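Local coordinates for CobC (PDB 6NRU), which probably removes the phosphate from adenosylcobalamin 5'-phosphate and alpha-ribazole 5'-phosphate, a step in assembling the nucleotide loop of vitamin B12, at residues L156-A161 / M166-M171; R162-P167 / W172-D177. All coordinates share one frame; numbering follows the deposited sequence.

Both contacts fold the loop that follows helix 153-163 back along that helix, and their centres lie about 3 Å apart. In contact 1 residues 166-171 pack beside the helix; in contact 2 the helix end and the loop start, 162-167, meet residues 172-177 further along the same loop. Met166 and Pro167 belong to both. The two also touch directly: Ser157 CB lies 3.1 Å from Phe174 O, and Ile160 CG2 packs 3.9 Å from Phe174 CG. Contact 1 is the one nearer the catalytic centre, the side chain of Met171 being about 7 Å from that of Glu84, the probable proton donor/acceptor; contact 2 sits at the surface, away from the active site.

Contact 1: residues L156-A161 / M166-M171; sequences LSLLIA and MPAESM
Ala161 O accepts the hydrogen bond from Met166 N at 2.9 Å, joining the last turn of helix 153-163 to the loop that turns back beside it. The bond is fairly straight, 156° at the hydrogen, with the donor somewhat tilted from the carbonyl plane. A second carbonyl, Pro167 O, is gripped twice by one residue: the backbone N and the hydroxyl of Ser170 reach it from the same face, with Ser170 OG at 2.9 Å. This helps hold 167-170 as a compact turn. Ala161 CB points toward the loop and rests 3.7 Å from Met171 CA, close to Ser170 O.

One turn earlier, Leu158 carries the apolar part. Its CG stands anti to the backbone N (chi1 179°), which sends CD1 out to Ala168, 3.7 Å from that residue's CB. Met171 CB comes down on the helix backbone, 3.7 Å from Leu158 CA, and the selenium passes alongside Leu158 CB. The selenomethionine chain then bends at its third torsion (-83°), bringing CE toward the hydroxyl of Ser157. That hydroxyl bonds back to Gln153 O in its own helix, while Phe124 of helix 124-136 packs against both Ala168 and Met171.

The chemistry is therefore divided: a main-chain bond fixes where the chain leaves the helix, the two bonds from Ser170 to Pro167 O help to hold the turn, and the apolar contacts of Leu158 and Ala161 with Ala168 and Met171 pack the loop against the helix flank.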
ATOM      1  N   LEU A 156      -2.962  -0.658   1.802  1.00 33.67           N
ATOM      2  CA  LEU A 156      -2.940  -2.048   2.244  1.00 30.97           C
ATOM      3  C   LEU A 156      -3.596  -2.210   3.608  1.00 29.78           C
ATOM      4  O   LEU A 156      -4.305  -3.195   3.846  1.00 29.39           O
ATOM      5  CB  LEU A 156      -1.502  -2.564   2.263  1.00 29.91           C
ATOM      6  CG  LEU A 156      -0.802  -2.600   0.901  1.00 29.41           C
ATOM      7  CD1 LEU A 156       0.653  -2.997   1.052  1.00 29.13           C
ATOM      8  CD2 LEU A 156      -1.520  -3.552  -0.031  1.00 30.05           C
ATOM      9  N   SER A 157      -3.374  -1.256   4.518  1.00 29.70           N
ATOM     10  CA  SER A 157      -4.010  -1.331   5.830  1.00 30.11           C
ATOM     11  C   SER A 157      -5.522  -1.230   5.711  1.00 30.15           C
ATOM     12  O   SER A 157      -6.257  -1.947   6.401  1.00 29.49           O
ATOM     13  CB  SER A 157      -3.478  -0.226   6.736  1.00 32.11           C
ATOM     14  OG  SER A 157      -3.973   1.031   6.322  1.00 35.04           O
ATOM     15  N   LEU A 158      -6.006  -0.337   4.843  1.00 31.34           N
ATOM     16  CA  LEU A 158      -7.443  -0.222   4.620  1.00 32.58           C
ATOM     17  C   LEU A 158      -7.984  -1.422   3.856  1.00 34.43           C
ATOM     18  O   LEU A 158      -9.141  -1.814   4.055  1.00 34.69           O
ATOM     19  CB  LEU A 158      -7.756   1.071   3.873  1.00 32.81           C
ATOM     20  CG  LEU A 158      -9.229   1.313   3.553  1.00 33.08           C
ATOM     21  CD1 LEU A 158     -10.045   1.291   4.829  1.00 33.31           C
ATOM     22  CD2 LEU A 158      -9.403   2.630   2.820  1.00 34.23           C
ATOM     23  N   LEU A 159      -7.172  -2.014   2.979  1.00 37.14           N
ATOM     24  CA  LEU A 159      -7.596  -3.227   2.291  1.00 38.92           C
ATOM     25  C   LEU A 159      -7.863  -4.344   3.289  1.00 39.97           C
ATOM     26  O   LEU A 159      -8.897  -5.017   3.224  1.00 42.17           O
ATOM     27  CB  LEU A 159      -6.540  -3.653   1.271  1.00 38.36           C
ATOM     28  CG  LEU A 159      -6.881  -4.891   0.441  1.00 38.00           C
ATOM     29  CD1 LEU A 159      -7.905  -4.553  -0.621  1.00 38.97           C
ATOM     30  CD2 LEU A 159      -5.633  -5.479  -0.188  1.00 38.47           C
ATOM     31  N   ILE A 160      -6.939  -4.545   4.230  1.00 35.59           N
ATOM     32  CA  ILE A 160      -7.138  -5.555   5.264  1.00 34.68           C
ATOM     33  C   ILE A 160      -8.425  -5.281   6.030  1.00 34.19           C
ATOM     34  O   ILE A 160      -9.268  -6.169   6.197  1.00 34.77           O
ATOM     35  CB  ILE A 160      -5.926  -5.606   6.212  1.00 34.53           C
ATOM     36  CG1 ILE A 160      -4.663  -6.013   5.454  1.00 34.58           C
ATOM     37  CG2 ILE A 160      -6.188  -6.573   7.357  1.00 33.55           C
ATOM     38  CD1 ILE A 160      -3.404  -5.933   6.290  1.00 33.08           C
ATOM     39  N   ALA A 161      -8.603  -4.036   6.485  1.00 33.56           N
ATOM     40  CA  ALA A 161      -9.743  -3.706   7.335  1.00 30.10           C
ATOM     41  C   ALA A 161     -11.067  -3.934   6.617  1.00 36.25           C
ATOM     42  O   ALA A 161     -12.004  -4.496   7.195  1.00 39.91           O
ATOM     43  CB  ALA A 161      -9.641  -2.260   7.820  1.00 30.24           C
HETATM   44  N   MSE A 166     -14.593  -4.613   8.427  1.00 50.55           N
HETATM   45  CA  MSE A 166     -14.580  -3.493   9.360  1.00 47.90           C
HETATM   46  C   MSE A 166     -14.704  -2.150   8.642  1.00 45.41           C
HETATM   47  O   MSE A 166     -14.377  -2.047   7.463  1.00 45.70           O
HETATM   48  CB  MSE A 166     -13.304  -3.500  10.210  1.00 46.30           C
HETATM   49  CG  MSE A 166     -12.904  -4.835  10.790  1.00 44.84           C
HETATM   50 SE   MSE A 166     -11.095  -4.791  11.522  0.39 42.35          SE
HETATM   51  CE  MSE A 166     -11.447  -3.895  13.198  1.00 42.53           C
ATOM     52  N   PRO A 167     -15.177  -1.126   9.355  1.00 43.28           N
ATOM     53  CA  PRO A 167     -15.267   0.208   8.752  1.00 43.38           C
ATOM     54  C   PRO A 167     -13.898   0.745   8.371  1.00 43.30           C
ATOM     55  O   PRO A 167     -12.857   0.270   8.830  1.00 41.57           O
ATOM     56  CB  PRO A 167     -15.911   1.060   9.855  1.00 42.99           C
ATOM     57  CG  PRO A 167     -15.658   0.311  11.117  1.00 42.69           C
ATOM     58  CD  PRO A 167     -15.701  -1.137  10.733  1.00 42.54           C
ATOM     59  N   ALA A 168     -13.913   1.765   7.511  1.00 45.59           N
ATOM     60  CA  ALA A 168     -12.663   2.319   7.006  1.00 48.05           C
ATOM     61  C   ALA A 168     -11.821   2.933   8.117  1.00 50.37           C
ATOM     62  O   ALA A 168     -10.594   2.993   8.000  1.00 52.26           O
ATOM     63  CB  ALA A 168     -12.951   3.356   5.923  1.00 50.91           C
ATOM     64  N   GLU A 169     -12.458   3.378   9.204  1.00 50.99           N
ATOM     65  CA  GLU A 169     -11.727   4.050  10.274  1.00 52.30           C
ATOM     66  C   GLU A 169     -10.751   3.106  10.967  1.00 53.06           C
ATOM     67  O   GLU A 169      -9.655   3.517  11.367  1.00 53.23           O
ATOM     68  CB  GLU A 169     -12.709   4.638  11.288  1.00 53.82           C
ATOM     69  CG  GLU A 169     -12.074   5.042  12.609  1.00 56.93           C
ATOM     70  CD  GLU A 169     -13.035   5.775  13.526  1.00 62.04           C
ATOM     71  OE1 GLU A 169     -14.240   5.444  13.519  1.00 63.65           O
ATOM     72  OE2 GLU A 169     -12.584   6.683  14.257  1.00 64.43           O
ATOM     73  N   SER A 170     -11.127   1.837  11.115  1.00 53.95           N
ATOM     74  CA  SER A 170     -10.312   0.863  11.829  1.00 54.71           C
ATOM     75  C   SER A 170      -9.166   0.307  10.990  1.00 56.79           C
ATOM     76  O   SER A 170      -8.643  -0.765  11.313  1.00 58.14           O
ATOM     77  CB  SER A 170     -11.192  -0.281  12.334  1.00 53.33           C
ATOM     78  OG  SER A 170     -11.863  -0.907  11.259  1.00 51.86           O
HETATM   79  N   MSE A 171      -8.763   1.003   9.931  1.00 57.12           N
HETATM   80  CA  MSE A 171      -7.609   0.595   9.141  1.00 55.71           C
HETATM   81  C   MSE A 171      -6.336   0.696   9.964  1.00 54.46           C
HETATM   82  O   MSE A 171      -5.334   0.057   9.654  1.00 55.07           O
HETATM   83  CB  MSE A 171      -7.479   1.460   7.890  1.00 57.84           C
HETATM   84  CG  MSE A 171      -7.390   2.941   8.192  1.00 62.30           C
HETATM   85 SE   MSE A 171      -7.188   4.018   6.588  0.78 67.36          SE
HETATM   86  CE  MSE A 171      -5.261   3.859   6.320  1.00 66.70           C
TER

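Contact 2: residues R162-P167 / W172-D177; sequences RLIGMP and WHFRVD. With EDO (1,2-ethanediol), chain Q.
A Schellman motif ends helix 153-163, and the two side chains flanking its glycine, Ile164 and Met166, reach across to Phe174. Gly165, with positive phi, is the C-prime residue; its N bonds to Arg162 O at 3.1 Å, the inner bond of the motif; the outer one, spanning more residues, is that of Met166 N to Ala161 O.

The side chains of Met166, a selenomethionine, and Phe174 come at each other from opposite directions. The selenium lies at the ring's edge, 3.5 Å from Phe174 CZ and nearly as close to CE2; seen from the ring centre it stands 87° off the normal, a Met-aromatic contact made in the ring plane. Beyond the selenium, the terminal CE turns to His173 and meets CD2 obliquely at 4.1 Å, the two side chains crossing at about a right angle. Ile164 adds a second touch to the same ring corner. With CG1 between its backbone N and carbonyl carbon (chi1 69°) and the chain then extended, Ile164 CD1 ends 3.7 Å from Phe174 CZ. One face of the phenyl ring carries His173 CB, offset toward the rim, and the ring also packs on Ile160 and Ala161 of the helix.

The turn is tied again from the helix: Arg162 NH1 donates to Met166 O at 2.6 Å, coming from above the carbonyl plane, 50° out of it. The same NH1 bonds to O1 of a 1,2-ethanediol, probably from the crystallisation liquor. Further along the loop, Val176 N bonds to Gln153 and Val176 O to Arg10.

Apolar side chains of a Schellman turn thus meet an aromatic residue of the returning loop, at the surface of a histidine phosphatase (branch 1) fold.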
ATOM      1  N   ARG A 162     -11.169  -3.510   5.356  1.00 34.94           N
ATOM      2  CA  ARG A 162     -12.438  -3.657   4.650  1.00 36.43           C
ATOM      3  C   ARG A 162     -12.714  -5.109   4.274  1.00 39.33           C
ATOM      4  O   ARG A 162     -13.878  -5.530   4.253  1.00 40.59           O
ATOM      5  CB  ARG A 162     -12.456  -2.771   3.406  1.00 34.22           C
ATOM      6  CG  ARG A 162     -12.428  -1.285   3.703  1.00 34.43           C
ATOM      7  CD  ARG A 162     -13.574  -0.880   4.613  1.00 37.31           C
ATOM      8  NE  ARG A 162     -14.871  -0.952   3.947  1.00 41.57           N
ATOM      9  CZ  ARG A 162     -15.861  -1.760   4.315  1.00 43.82           C
ATOM     10  NH1 ARG A 162     -15.707  -2.580   5.346  1.00 43.32           N
ATOM     11  NH2 ARG A 162     -17.008  -1.752   3.645  1.00 45.76           N
ATOM     12  N   LEU A 163     -11.666  -5.886   3.983  1.00 38.78           N
ATOM     13  CA  LEU A 163     -11.864  -7.274   3.577  1.00 40.12           C
ATOM     14  C   LEU A 163     -12.457  -8.108   4.706  1.00 42.05           C
ATOM     15  O   LEU A 163     -13.303  -8.975   4.462  1.00 43.21           O
ATOM     16  CB  LEU A 163     -10.545  -7.880   3.105  1.00 39.15           C
ATOM     17  CG  LEU A 163     -10.118  -7.551   1.674  1.00 40.17           C
ATOM     18  CD1 LEU A 163      -8.734  -8.113   1.385  1.00 32.70           C
ATOM     19  CD2 LEU A 163     -11.134  -8.071   0.671  1.00 41.77           C
ATOM     20  N   ILE A 164     -12.032  -7.865   5.945  1.00 43.12           N
ATOM     21  CA  ILE A 164     -12.522  -8.658   7.066  1.00 45.49           C
ATOM     22  C   ILE A 164     -13.773  -8.007   7.648  1.00 51.57           C
ATOM     23  O   ILE A 164     -14.253  -8.403   8.717  1.00 54.21           O
ATOM     24  CB  ILE A 164     -11.426  -8.861   8.131  1.00 41.78           C
ATOM     25  CG1 ILE A 164     -11.094  -7.559   8.852  1.00 41.29           C
ATOM     26  CG2 ILE A 164     -10.160  -9.389   7.492  1.00 39.77           C
ATOM     27  CD1 ILE A 164      -9.976  -7.715   9.869  1.00 40.78           C
ATOM     28  N   GLY A 165     -14.318  -7.016   6.944  1.00 54.78           N
ATOM     29  CA  GLY A 165     -15.628  -6.490   7.268  1.00 55.63           C
ATOM     30  C   GLY A 165     -15.665  -5.385   8.294  1.00 56.14           C
ATOM     31  O   GLY A 165     -16.682  -5.226   8.981  1.00 58.56           O
HETATM   32  N   MSE A 166     -14.593  -4.613   8.427  1.00 50.55           N
HETATM   33  CA  MSE A 166     -14.580  -3.493   9.360  1.00 47.90           C
HETATM   34  C   MSE A 166     -14.704  -2.150   8.642  1.00 45.41           C
HETATM   35  O   MSE A 166     -14.377  -2.047   7.463  1.00 45.70           O
HETATM   36  CB  MSE A 166     -13.304  -3.500  10.210  1.00 46.30           C
HETATM   37  CG  MSE A 166     -12.904  -4.835  10.790  1.00 44.84           C
HETATM   38 SE   MSE A 166     -11.095  -4.791  11.522  0.39 42.35          SE
HETATM   39  CE  MSE A 166     -11.447  -3.895  13.198  1.00 42.53           C
ATOM     40  N   PRO A 167     -15.177  -1.126   9.355  1.00 43.28           N
ATOM     41  CA  PRO A 167     -15.267   0.208   8.752  1.00 43.38           C
ATOM     42  C   PRO A 167     -13.898   0.745   8.371  1.00 43.30           C
ATOM     43  O   PRO A 167     -12.857   0.270   8.830  1.00 41.57           O
ATOM     44  CB  PRO A 167     -15.911   1.060   9.855  1.00 42.99           C
ATOM     45  CG  PRO A 167     -15.658   0.311  11.117  1.00 42.69           C
ATOM     46  CD  PRO A 167     -15.701  -1.137  10.733  1.00 42.54           C
ATOM     47  N   TRP A 172      -6.384   1.509  11.016  1.00 53.74           N
ATOM     48  CA  TRP A 172      -5.211   1.797  11.827  1.00 53.73           C
ATOM     49  C   TRP A 172      -4.920   0.728  12.868  1.00 51.60           C
ATOM     50  O   TRP A 172      -3.956   0.876  13.627  1.00 51.32           O
ATOM     51  CB  TRP A 172      -5.376   3.158  12.503  1.00 57.06           C
ATOM     52  CG  TRP A 172      -5.589   4.249  11.514  1.00 59.72           C
ATOM     53  CD1 TRP A 172      -6.757   4.902  11.253  1.00 61.41           C
ATOM     54  CD2 TRP A 172      -4.609   4.807  10.628  1.00 60.54           C
ATOM     55  NE1 TRP A 172      -6.564   5.840  10.268  1.00 62.77           N
ATOM     56  CE2 TRP A 172      -5.254   5.800   9.867  1.00 61.77           C
ATOM     57  CE3 TRP A 172      -3.251   4.564  10.409  1.00 60.85           C
ATOM     58  CZ2 TRP A 172      -4.585   6.552   8.904  1.00 62.83           C
ATOM     59  CZ3 TRP A 172      -2.589   5.310   9.452  1.00 61.79           C
ATOM     60  CH2 TRP A 172      -3.257   6.292   8.712  1.00 62.86           C
ATOM     61  N   HIS A 173      -5.723  -0.335  12.928  1.00 49.84           N
ATOM     62  CA  HIS A 173      -5.385  -1.488  13.749  1.00 48.63           C
ATOM     63  C   HIS A 173      -4.376  -2.408  13.073  1.00 49.03           C
ATOM     64  O   HIS A 173      -3.873  -3.332  13.722  1.00 50.05           O
ATOM     65  CB  HIS A 173      -6.644  -2.287  14.096  1.00 46.33           C
ATOM     66  CG  HIS A 173      -7.577  -1.582  15.032  1.00 44.20           C
ATOM     67  ND1 HIS A 173      -7.205  -1.188  16.300  1.00 44.64           N
ATOM     68  CD2 HIS A 173      -8.875  -1.220  14.892  1.00 43.48           C
ATOM     69  CE1 HIS A 173      -8.230  -0.605  16.896  1.00 45.08           C
ATOM     70  NE2 HIS A 173      -9.256  -0.611  16.063  1.00 45.00           N
ATOM     71  N   PHE A 174      -4.066  -2.174  11.790  1.00 49.31           N
ATOM     72  CA  PHE A 174      -3.177  -3.029  10.997  1.00 50.61           C
ATOM     73  C   PHE A 174      -2.154  -2.148  10.289  1.00 52.82           C
ATOM     74  O   PHE A 174      -2.286  -1.870   9.096  1.00 54.37           O
ATOM     75  CB  PHE A 174      -3.966  -3.867   9.987  1.00 49.93           C
ATOM     76  CG  PHE A 174      -5.260  -4.398  10.515  1.00 51.62           C
ATOM     77  CD1 PHE A 174      -5.306  -5.619  11.166  1.00 53.37           C
ATOM     78  CD2 PHE A 174      -6.435  -3.681  10.355  1.00 52.16           C
ATOM     79  CE1 PHE A 174      -6.499  -6.113  11.653  1.00 54.96           C
ATOM     80  CE2 PHE A 174      -7.630  -4.167  10.841  1.00 53.69           C
ATOM     81  CZ  PHE A 174      -7.664  -5.385  11.489  1.00 55.03           C
ATOM     82  N   ARG A 175      -1.128  -1.719  11.016  1.00 53.80           N
ATOM     83  CA  ARG A 175      -0.033  -1.002  10.379  1.00 55.84           C
ATOM     84  C   ARG A 175       0.796  -1.966   9.538  1.00 51.84           C
ATOM     85  O   ARG A 175       1.236  -3.012  10.025  1.00 51.86           O
ATOM     86  CB  ARG A 175       0.838  -0.317  11.428  1.00 63.19           C
ATOM     87  CG  ARG A 175       0.414   1.108  11.742  1.00 68.33           C
ATOM     88  CD  ARG A 175       1.619   2.023  11.912  1.00 72.74           C
ATOM     89  NE  ARG A 175       2.082   2.081  13.298  1.00 76.70           N
ATOM     90  CZ  ARG A 175       3.246   1.599  13.723  1.00 78.69           C
ATOM     91  NH1 ARG A 175       4.080   1.019  12.870  1.00 78.98           N
ATOM     92  NH2 ARG A 175       3.579   1.703  15.003  1.00 80.14           N
ATOM     93  N   VAL A 176       1.004  -1.618   8.271  1.00 48.21           N
ATOM     94  CA  VAL A 176       1.755  -2.449   7.334  1.00 43.94           C
ATOM     95  C   VAL A 176       3.170  -1.895   7.234  1.00 41.35           C
ATOM     96  O   VAL A 176       3.367  -0.730   6.870  1.00 40.92           O
ATOM     97  CB  VAL A 176       1.075  -2.498   5.958  1.00 42.37           C
ATOM     98  CG1 VAL A 176       1.932  -3.273   4.974  1.00 42.25           C
ATOM     99  CG2 VAL A 176      -0.306  -3.126   6.077  1.00 41.04           C
ATOM    100  N   ASP A 177       4.154  -2.736   7.540  1.00 39.58           N
ATOM    101  CA  ASP A 177       5.538  -2.325   7.720  1.00 37.98           C
ATOM    102  C   ASP A 177       6.358  -2.498   6.447  1.00 34.55           C
ATOM    103  O   ASP A 177       6.030  -3.295   5.564  1.00 33.21           O
ATOM    104  CB  ASP A 177       6.188  -3.119   8.853  1.00 40.00           C
ATOM    105  CG  ASP A 177       5.649  -2.738  10.205  1.00 42.22           C
ATOM    106  OD1 ASP A 177       4.688  -1.942  10.260  1.00 42.28           O
ATOM    107  OD2 ASP A 177       6.189  -3.230  11.215  1.00 45.41           O
TER
HETATM  108  C1  EDO Q 305     -19.242  -4.755   4.836  1.00 41.14           C
HETATM  109  O1  EDO Q 305     -17.831  -4.762   4.591  1.00 40.91           O
HETATM  110  C2  EDO Q 305     -19.840  -3.416   4.417  1.00 41.37           C
HETATM  111  O2  EDO Q 305     -19.459  -2.400   5.355  1.00 40.85           O